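Long-range contact in peptide chain release factor RF2 (Thermus thermophilus, PDB 2IHR), which directs the termination of translation at the stop codons UGA and UAA by releasing the finished peptide from the ribosome: residues 176-184 / 341-352. Numbering follows the deposited sequence.
Sequences AYGLLSPEA and LMDLIWAGLEWK
Gly-178 meets helix 342-352 through its carbonyl: Leu-349 brings CD2 to 3.6 Å from Gly-178 O, the oxygen that also accepts a hydrogen bond from Ser-181 OG. Leu-179 follows with its CG anti to the carbonyl carbon (chi1 -63°), which sends the branch toward helix 342-352, where CD2 meets the Trp-346 ring at CH2 (4.1 Å) and comes near Met-342 CE and Ile-345 CG2. Its backbone oxygen lies against the branches of Ile-345, with CG2 3.2 Å from Leu-179 O. An alanine in place of Ile-345 would probably open a gap beside Leu-179 and Pro-182, leaving the leucine's CD2 with less to pack on. Pro-182 leans its ring on both Ile-345 and Leu-349, CG 4.1 Å from Ile-345 CG2 and CD 4.0 Å from Leu-349 CD2, while CB rests on the bare backbone of Gly-348, where a side chain would collide with it. The extended Lys-352 chain passes over this turn, CE 4.0 Å from Pro-182 CA and NZ 3.6 Å from Ser-181 O. Glu-183, bent at chi2 (-67°), sets OE2 at 4.1 Å from Ile-345 CG1; OE2 also forms a salt bridge to Arg-312, and OE1 a hydrogen bond with the Tyr-140 hydroxyl. Helix 176-180, beside the mixed sheet, and the C-terminal helix thus meet nearly at right angles (86°) in a buried, largely apolar contact. Segment 176-184 lies between helix 342-352 and strand 201-213, reached through Tyr-177 and Leu-180; Phe-143 of helix 127-145 touches both Leu-180 and Ile-345, and helix 92-106 borders Trp-346.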
ATOM      1  N   ALA A 176      -0.881   4.823  -3.389  1.00 73.54           N
ATOM      2  CA  ALA A 176      -0.977   3.454  -3.848  1.00 67.60           C
ATOM      3  C   ALA A 176      -0.335   2.609  -2.737  1.00 67.12           C
ATOM      4  O   ALA A 176      -0.976   1.728  -2.173  1.00 68.55           O
ATOM      5  CB  ALA A 176      -0.237   3.299  -5.154  1.00 56.74           C
ATOM      6  N   TYR A 177       0.915   2.904  -2.389  1.00 64.67           N
ATOM      7  CA  TYR A 177       1.591   2.175  -1.331  1.00 61.19           C
ATOM      8  C   TYR A 177       0.772   2.089  -0.043  1.00 61.11           C
ATOM      9  O   TYR A 177       0.453   1.003   0.455  1.00 63.05           O
ATOM     10  CB  TYR A 177       2.903   2.831  -0.987  1.00 60.52           C
ATOM     11  CG  TYR A 177       3.582   2.052   0.097  1.00 54.59           C
ATOM     12  CD1 TYR A 177       3.870   0.706  -0.095  1.00 53.01           C
ATOM     13  CD2 TYR A 177       3.816   2.607   1.362  1.00 56.13           C
ATOM     14  CE1 TYR A 177       4.358  -0.081   0.945  1.00 50.25           C
ATOM     15  CE2 TYR A 177       4.303   1.818   2.412  1.00 53.59           C
ATOM     16  CZ  TYR A 177       4.558   0.477   2.187  1.00 50.61           C
ATOM     17  OH  TYR A 177       4.943  -0.347   3.205  1.00 57.28           O
ATOM     18  N   GLY A 178       0.461   3.246   0.519  1.00 63.30           N
ATOM     19  CA  GLY A 178      -0.329   3.279   1.745  1.00 64.86           C
ATOM     20  C   GLY A 178      -1.550   2.361   1.779  1.00 64.50           C
ATOM     21  O   GLY A 178      -1.682   1.525   2.680  1.00 60.22           O
ATOM     22  N   LEU A 179      -2.455   2.536   0.814  1.00 58.95           N
ATOM     23  CA  LEU A 179      -3.664   1.719   0.707  1.00 59.50           C
ATOM     24  C   LEU A 179      -3.371   0.236   0.588  1.00 56.85           C
ATOM     25  O   LEU A 179      -3.966  -0.565   1.285  1.00 52.71           O
ATOM     26  CB  LEU A 179      -4.490   2.129  -0.512  1.00 57.65           C
ATOM     27  CG  LEU A 179      -5.008   3.564  -0.417  1.00 60.22           C
ATOM     28  CD1 LEU A 179      -5.722   3.922  -1.715  1.00 58.62           C
ATOM     29  CD2 LEU A 179      -5.947   3.704   0.774  1.00 56.46           C
ATOM     30  N   LEU A 180      -2.466  -0.117  -0.316  1.00 53.26           N
ATOM     31  CA  LEU A 180      -2.106  -1.496  -0.551  1.00 48.78           C
ATOM     32  C   LEU A 180      -1.230  -2.099   0.548  1.00 51.52           C
ATOM     33  O   LEU A 180      -1.126  -3.334   0.679  1.00 47.06           O
ATOM     34  CB  LEU A 180      -1.366  -1.600  -1.883  1.00 42.69           C
ATOM     35  CG  LEU A 180      -2.306  -1.575  -3.069  1.00 51.26           C
ATOM     36  CD1 LEU A 180      -1.578  -1.608  -4.439  1.00 38.36           C
ATOM     37  CD2 LEU A 180      -3.238  -2.782  -2.879  1.00 47.24           C
ATOM     38  N   SER A 181      -0.605  -1.229   1.328  1.00 55.45           N
ATOM     39  CA  SER A 181       0.318  -1.675   2.347  1.00 61.84           C
ATOM     40  C   SER A 181      -0.197  -2.717   3.372  1.00 61.13           C
ATOM     41  O   SER A 181       0.517  -3.648   3.703  1.00 65.70           O
ATOM     42  CB  SER A 181       0.972  -0.440   3.020  1.00 53.26           C
ATOM     43  OG  SER A 181       0.129   0.284   3.913  1.00 64.89           O
ATOM     44  N   PRO A 182      -1.451  -2.610   3.833  1.00 66.59           N
ATOM     45  CA  PRO A 182      -1.941  -3.584   4.810  1.00 65.23           C
ATOM     46  C   PRO A 182      -2.338  -4.913   4.197  1.00 67.46           C
ATOM     47  O   PRO A 182      -2.940  -5.771   4.855  1.00 67.17           O
ATOM     48  CB  PRO A 182      -3.138  -2.879   5.401  1.00 54.11           C
ATOM     49  CG  PRO A 182      -3.713  -2.162   4.197  1.00 49.53           C
ATOM     50  CD  PRO A 182      -2.469  -1.571   3.577  1.00 57.23           C
ATOM     51  N   GLU A 183      -2.000  -5.083   2.932  1.00 52.36           N
ATOM     52  CA  GLU A 183      -2.346  -6.289   2.217  1.00 47.95           C
ATOM     53  C   GLU A 183      -1.174  -7.258   2.176  1.00 48.63           C
ATOM     54  O   GLU A 183      -1.312  -8.437   1.825  1.00 40.30           O
ATOM     55  CB  GLU A 183      -2.760  -5.897   0.789  1.00 39.62           C
ATOM     56  CG  GLU A 183      -4.083  -5.157   0.716  1.00 43.06           C
ATOM     57  CD  GLU A 183      -5.278  -6.035   1.107  1.00 54.50           C
ATOM     58  OE1 GLU A 183      -5.545  -7.046   0.393  1.00 47.73           O
ATOM     59  OE2 GLU A 183      -5.938  -5.709   2.131  1.00 51.31           O
ATOM     60  N   ALA A 184       0.008  -6.742   2.486  1.00 51.45           N
ATOM     61  CA  ALA A 184       1.189  -7.579   2.501  1.00 52.34           C
ATOM     62  C   ALA A 184       0.977  -8.692   3.556  1.00 48.83           C
ATOM     63  O   ALA A 184       0.557  -8.444   4.676  1.00 50.51           O
ATOM     64  CB  ALA A 184       2.357  -6.736   2.837  1.00 62.72           C
ATOM     65  N   LEU A 341     -12.067  -3.698  -2.408  1.00 51.24           N
ATOM     66  CA  LEU A 341     -11.269  -3.890  -1.194  1.00 49.61           C
ATOM     67  C   LEU A 341     -11.260  -2.825  -0.099  1.00 53.54           C
ATOM     68  O   LEU A 341     -10.784  -3.069   1.035  1.00 51.00           O
ATOM     69  CB  LEU A 341      -9.814  -4.066  -1.592  1.00 34.78           C
ATOM     70  CG  LEU A 341      -9.463  -5.162  -2.560  1.00 33.80           C
ATOM     71  CD1 LEU A 341      -7.932  -5.115  -2.877  1.00 32.71           C
ATOM     72  CD2 LEU A 341      -9.954  -6.449  -1.980  1.00 34.88           C
ATOM     73  N   MET A 342     -11.769  -1.647  -0.406  1.00 59.27           N
ATOM     74  CA  MET A 342     -11.679  -0.573   0.548  1.00 59.92           C
ATOM     75  C   MET A 342     -11.983  -0.826   1.998  1.00 58.98           C
ATOM     76  O   MET A 342     -11.259  -0.362   2.871  1.00 67.82           O
ATOM     77  CB  MET A 342     -12.492   0.618   0.051  1.00 50.40           C
ATOM     78  CG  MET A 342     -11.869   1.305  -1.152  1.00 51.48           C
ATOM     79  SD  MET A 342     -10.095   1.705  -0.960  1.00 68.24           S
ATOM     80  CE  MET A 342     -10.019   2.416   0.667  1.00 71.75           C
ATOM     81  N   ASP A 343     -13.043  -1.549   2.288  1.00 63.42           N
ATOM     82  CA  ASP A 343     -13.403  -1.749   3.685  1.00 66.33           C
ATOM     83  C   ASP A 343     -12.440  -2.664   4.415  1.00 67.62           C
ATOM     84  O   ASP A 343     -12.299  -2.576   5.642  1.00 72.88           O
ATOM     85  CB  ASP A 343     -14.864  -2.234   3.793  1.00 56.99           C
ATOM     86  CG  ASP A 343     -15.088  -3.672   3.288  1.00 66.90           C
ATOM     87  OD1 ASP A 343     -14.359  -4.177   2.394  1.00 70.24           O
ATOM     88  OD2 ASP A 343     -16.053  -4.306   3.799  1.00 69.04           O
ATOM     89  N   LEU A 344     -11.763  -3.522   3.655  1.00 51.23           N
ATOM     90  CA  LEU A 344     -10.790  -4.439   4.219  1.00 55.21           C
ATOM     91  C   LEU A 344      -9.509  -3.665   4.469  1.00 53.51           C
ATOM     92  O   LEU A 344      -8.769  -3.930   5.421  1.00 59.79           O
ATOM     93  CB  LEU A 344     -10.550  -5.615   3.251  1.00 51.30           C
ATOM     94  CG  LEU A 344     -11.576  -6.773   3.357  1.00 47.28           C
ATOM     95  CD1 LEU A 344     -11.459  -7.651   2.137  1.00 45.06           C
ATOM     96  CD2 LEU A 344     -11.336  -7.572   4.692  1.00 38.67           C
ATOM     97  N   ILE A 345      -9.257  -2.687   3.614  1.00 56.74           N
ATOM     98  CA  ILE A 345      -8.075  -1.858   3.758  1.00 51.90           C
ATOM     99  C   ILE A 345      -8.169  -0.916   4.965  1.00 57.47           C
ATOM    100  O   ILE A 345      -7.357  -1.024   5.896  1.00 61.33           O
ATOM    101  CB  ILE A 345      -7.842  -1.051   2.485  1.00 53.29           C
ATOM    102  CG1 ILE A 345      -7.392  -1.999   1.348  1.00 47.33           C
ATOM    103  CG2 ILE A 345      -6.785   0.051   2.744  1.00 52.56           C
ATOM    104  CD1 ILE A 345      -7.264  -1.248  -0.014  1.00 50.10           C
ATOM    105  N   TRP A 346      -9.144   0.000   4.974  1.00 64.26           N
ATOM    106  CA  TRP A 346      -9.287   0.914   6.115  1.00 58.01           C
ATOM    107  C   TRP A 346      -9.137   0.158   7.414  1.00 54.32           C
ATOM    108  O   TRP A 346      -8.478   0.596   8.335  1.00 55.40           O
ATOM    109  CB  TRP A 346     -10.651   1.584   6.130  1.00 44.46           C
ATOM    110  CG  TRP A 346     -10.792   2.583   5.059  1.00 56.62           C
ATOM    111  CD1 TRP A 346     -11.796   2.647   4.096  1.00 50.95           C
ATOM    112  CD2 TRP A 346      -9.830   3.582   4.704  1.00 54.22           C
ATOM    113  NE1 TRP A 346     -11.485   3.611   3.166  1.00 52.95           N
ATOM    114  CE2 TRP A 346     -10.291   4.201   3.506  1.00 54.97           C
ATOM    115  CE3 TRP A 346      -8.621   4.011   5.274  1.00 57.70           C
ATOM    116  CZ2 TRP A 346      -9.581   5.223   2.865  1.00 52.84           C
ATOM    117  CZ3 TRP A 346      -7.902   5.037   4.627  1.00 57.87           C
ATOM    118  CH2 TRP A 346      -8.394   5.626   3.432  1.00 57.44           C
ATOM    119  N   ALA A 347      -9.756  -1.000   7.475  1.00 47.46           N
ATOM    120  CA  ALA A 347      -9.716  -1.791   8.685  1.00 44.40           C
ATOM    121  C   ALA A 347      -8.332  -2.262   8.984  1.00 48.78           C
ATOM    122  O   ALA A 347      -7.982  -2.408  10.131  1.00 50.07           O
ATOM    123  CB  ALA A 347     -10.664  -2.990   8.570  1.00 33.98           C
ATOM    124  N   GLY A 348      -7.556  -2.517   7.946  1.00 58.80           N
ATOM    125  CA  GLY A 348      -6.204  -2.991   8.151  1.00 59.72           C
ATOM    126  C   GLY A 348      -5.333  -1.856   8.615  1.00 68.53           C
ATOM    127  O   GLY A 348      -4.487  -2.025   9.528  1.00 66.12           O
ATOM    128  N   LEU A 349      -5.543  -0.700   7.974  1.00 60.50           N
ATOM    129  CA  LEU A 349      -4.813   0.508   8.311  1.00 61.80           C
ATOM    130  C   LEU A 349      -5.041   0.826   9.780  1.00 68.66           C
ATOM    131  O   LEU A 349      -4.099   1.162  10.508  1.00 73.77           O
ATOM    132  CB  LEU A 349      -5.262   1.682   7.435  1.00 61.86           C
ATOM    133  CG  LEU A 349      -4.787   1.581   5.975  1.00 55.60           C
ATOM    134  CD1 LEU A 349      -5.279   2.778   5.171  1.00 52.31           C
ATOM    135  CD2 LEU A 349      -3.286   1.525   5.906  1.00 52.10           C
ATOM    136  N   GLU A 350      -6.279   0.725  10.237  1.00 68.38           N
ATOM    137  CA  GLU A 350      -6.522   0.993  11.650  1.00 69.89           C
ATOM    138  C   GLU A 350      -5.833  -0.077  12.528  1.00 65.81           C
ATOM    139  O   GLU A 350      -5.263   0.214  13.556  1.00 70.36           O
ATOM    140  CB  GLU A 350      -8.023   1.034  11.942  1.00 71.10           C
ATOM    141  CG  GLU A 350      -8.795   2.046  11.077  1.00 92.40           C
ATOM    142  CD  GLU A 350     -10.318   1.927  11.230  1.00100.40           C
ATOM    143  OE1 GLU A 350     -11.060   2.161  10.235  1.00 92.84           O
ATOM    144  OE2 GLU A 350     -10.763   1.602  12.358  1.00110.78           O
ATOM    145  N   TRP A 351      -5.864  -1.323  12.125  1.00 65.63           N
ATOM    146  CA  TRP A 351      -5.231  -2.325  12.948  1.00 70.21           C
ATOM    147  C   TRP A 351      -3.707  -2.106  13.038  1.00 77.29           C
ATOM    148  O   TRP A 351      -3.063  -2.438  14.051  1.00 74.60           O
ATOM    149  CB  TRP A 351      -5.542  -3.694  12.378  1.00 58.98           C
ATOM    150  CG  TRP A 351      -4.873  -4.795  13.062  1.00 51.56           C
ATOM    151  CD1 TRP A 351      -5.361  -5.534  14.116  1.00 52.61           C
ATOM    152  CD2 TRP A 351      -3.634  -5.392  12.687  1.00 51.67           C
ATOM    153  NE1 TRP A 351      -4.490  -6.582  14.406  1.00 56.62           N
ATOM    154  CE2 TRP A 351      -3.424  -6.512  13.548  1.00 49.53           C
ATOM    155  CE3 TRP A 351      -2.680  -5.097  11.710  1.00 53.39           C
ATOM    156  CZ2 TRP A 351      -2.293  -7.335  13.456  1.00 49.58           C
ATOM    157  CZ3 TRP A 351      -1.540  -5.923  11.614  1.00 61.74           C
ATOM    158  CH2 TRP A 351      -1.361  -7.038  12.496  1.00 49.22           C
ATOM    159  N   LYS A 352      -3.142  -1.554  11.967  1.00 87.36           N
ATOM    160  CA  LYS A 352      -1.712  -1.303  11.918  1.00 82.40           C
ATOM    161  C   LYS A 352      -1.341  -0.054  12.696  1.00 87.48           C
ATOM    162  O   LYS A 352      -0.306  -0.010  13.378  1.00 82.68           O
ATOM    163  CB  LYS A 352      -1.244  -1.174  10.475  1.00 56.33           C
ATOM    164  CG  LYS A 352      -1.063  -2.502   9.818  1.00 59.43           C
ATOM    165  CD  LYS A 352      -0.051  -2.429   8.711  1.00 60.03           C
ATOM    166  CE  LYS A 352       0.239  -3.836   8.210  1.00 69.25           C
ATOM    167  NZ  LYS A 352       1.360  -3.890   7.215  1.00 78.51           N
TER